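Local coordinates for protein probable 2-hydroxyhepta-2,4-diene-1,7-dioate isomerase (Thermus thermophilus, PDB 2DFU) that probably acts as a metal-dependent isomerase of 2-hydroxyhepta-2,4-diene-1,7-dioate, or a related hydrolase, in the fumarylacetoacetate hydrolase family, at residues A[48-53]-A[222-227]. Sequence-based numbering, arbitrary orientation.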
loop_
_atom_site.group_PDB
_atom_site.type_symbol
_atom_site.label_atom_id
_atom_site.label_comp_id
_atom_site.label_asym_id
_atom_site.label_seq_id
_atom_site.Cartn_x
_atom_site.Cartn_y
_atom_site.Cartn_z
ATOM N N THR A 48 4.581 -4.960 -1.704
ATOM C CA THR A 48 4.614 -3.548 -2.042
ATOM C C THR A 48 3.231 -3.038 -1.656
ATOM O O THR A 48 3.029 -1.846 -1.439
ATOM C CB THR A 48 4.826 -3.313 -3.556
ATOM O OG1 THR A 48 3.710 -3.843 -4.289
ATOM C CG2 THR A 48 6.119 -3.980 -4.023
ATOM N N LYS A 49 2.279 -3.963 -1.570
ATOM C CA LYS A 49 0.906 -3.633 -1.195
ATOM C C LYS A 49 0.114 -4.896 -0.864
ATOM O O LYS A 49 0.500 -5.997 -1.249
ATOM C CB LYS A 49 0.216 -2.866 -2.327
ATOM C CG LYS A 49 0.138 -3.622 -3.642
ATOM C CD LYS A 49 -0.498 -2.755 -4.723
ATOM C CE LYS A 49 -0.584 -3.494 -6.053
ATOM N NZ LYS A 49 0.770 -3.791 -6.570
ATOM N N ILE A 50 -0.991 -4.730 -0.149
ATOM C CA ILE A 50 -1.832 -5.857 0.247
ATOM C C ILE A 50 -3.261 -5.598 -0.204
ATOM O O ILE A 50 -3.914 -4.669 0.275
ATOM C CB ILE A 50 -1.777 -6.040 1.775
ATOM C CG1 ILE A 50 -0.335 -6.355 2.188
ATOM C CG2 ILE A 50 -2.722 -7.155 2.220
ATOM C CD1 ILE A 50 0.012 -5.923 3.589
ATOM N N VAL A 51 -3.739 -6.413 -1.145
ATOM C CA VAL A 51 -5.088 -6.265 -1.685
ATOM C C VAL A 51 -6.027 -7.268 -1.022
ATOM O O VAL A 51 -5.733 -8.463 -0.966
ATOM C CB VAL A 51 -5.086 -6.482 -3.216
ATOM C CG1 VAL A 51 -6.438 -6.137 -3.793
ATOM C CG2 VAL A 51 -4.004 -5.622 -3.859
ATOM N N CYS A 52 -7.163 -6.791 -0.521
ATOM C CA CYS A 52 -8.085 -7.683 0.168
ATOM C C CYS A 52 -9.483 -7.731 -0.425
ATOM O O CYS A 52 -9.997 -6.733 -0.918
ATOM C CB CYS A 52 -8.178 -7.280 1.634
ATOM S SG CYS A 52 -6.595 -6.760 2.323
ATOM N N VAL A 53 -10.095 -8.908 -0.348
ATOM C CA VAL A 53 -11.441 -9.116 -0.863
ATOM C C VAL A 53 -12.462 -8.954 0.249
ATOM O O VAL A 53 -12.182 -9.248 1.413
ATOM C CB VAL A 53 -11.595 -10.529 -1.473
ATOM C CG1 VAL A 53 -13.043 -10.780 -1.870
ATOM C CG2 VAL A 53 -10.695 -10.663 -2.694
ATOM N N LEU A 222 5.707 -11.026 -4.540
ATOM C CA LEU A 222 5.601 -10.981 -3.086
ATOM C C LEU A 222 4.470 -10.103 -2.528
ATOM O O LEU A 222 4.377 -9.901 -1.317
ATOM C CB LEU A 222 6.955 -10.611 -2.464
ATOM C CG LEU A 222 8.083 -11.570 -2.895
ATOM C CD1 LEU A 222 9.381 -11.222 -2.173
ATOM C CD2 LEU A 222 7.689 -13.007 -2.590
ATOM N N ASP A 223 3.606 -9.582 -3.401
ATOM C CA ASP A 223 2.453 -8.817 -2.919
ATOM C C ASP A 223 1.550 -9.863 -2.269
ATOM O O ASP A 223 1.619 -11.044 -2.611
ATOM C CB ASP A 223 1.682 -8.156 -4.065
ATOM C CG ASP A 223 2.224 -6.789 -4.426
ATOM O OD1 ASP A 223 3.060 -6.255 -3.672
ATOM O OD2 ASP A 223 1.794 -6.241 -5.461
ATOM N N VAL A 224 0.704 -9.431 -1.344
ATOM C CA VAL A 224 -0.196 -10.343 -0.653
ATOM C C VAL A 224 -1.649 -10.033 -1.019
ATOM O O VAL A 224 -2.037 -8.868 -1.148
ATOM C CB VAL A 224 -0.005 -10.232 0.892
ATOM C CG1 VAL A 224 -1.073 -11.017 1.621
ATOM C CG2 VAL A 224 1.375 -10.749 1.280
ATOM N N VAL A 225 -2.445 -11.075 -1.212
ATOM C CA VAL A 225 -3.857 -10.895 -1.544
ATOM C C VAL A 225 -4.668 -11.741 -0.577
ATOM O O VAL A 225 -4.386 -12.932 -0.418
ATOM C CB VAL A 225 -4.158 -11.354 -2.999
ATOM C CG1 VAL A 225 -5.645 -11.234 -3.291
ATOM C CG2 VAL A 225 -3.353 -10.515 -3.997
ATOM N N LEU A 226 -5.645 -11.126 0.090
ATOM C CA LEU A 226 -6.502 -11.841 1.039
ATOM C C LEU A 226 -7.776 -12.261 0.311
ATOM O O LEU A 226 -8.329 -11.494 -0.477
ATOM C CB LEU A 226 -6.849 -10.952 2.239
ATOM C CG LEU A 226 -5.684 -10.307 3.002
ATOM C CD1 LEU A 226 -6.204 -9.750 4.330
ATOM C CD2 LEU A 226 -4.581 -11.314 3.258
ATOM N N THR A 227 -8.252 -13.471 0.588
ATOM C CA THR A 227 -9.423 -14.001 -0.101
ATOM C C THR A 227 -10.780 -14.018 0.618
ATOM O O THR A 227 -11.647 -14.828 0.282
ATOM C CB THR A 227 -9.118 -15.423 -0.590
ATOM O OG1 THR A 227 -8.881 -16.275 0.538
ATOM C CG2 THR A 227 -7.873 -15.422 -1.459
#
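V51 and V225 sit side by side in neighbouring parallel strands, 50-53 and 224-226, inside the FAA hydrolase domain; antiparallel strands 78-81 and 111-121 continue the sheet beyond the first and second. The backbone ladder starts with a weak bond from V224 N to K49 O. It tightens where V51 N meets V224 O at 3.0 Å and L226 N meets V51 O at 2.9 Å, then ends with V53 N on L226 O, the donor 40° above the carbonyl plane. Beta-branched I50, V51, V224 and V225 suit this extended chain. V51 and V225 share the face covered by helix 206-214; on the other, I50 CG1 lies beside V224 CB, and the small thiol of C52 lets SG meet L226 CD1 at 3.6 Å. Polar contacts gather just before the two strands, around the buried carboxylate of D223, whose two oxygens serve different donors. K49, bending at its last torsion (chi4 -64°), brings NZ to OD2 at 2.9 Å in a salt bridge; T218 O also binds this ammonium, and E220 N binds OD2. Three donors grip D223 OD1: K49 N from above the carboxylate plane, T48 N nearly along the C-O axis, and T48 OG1 on the syn lone pair at 2.6 Å.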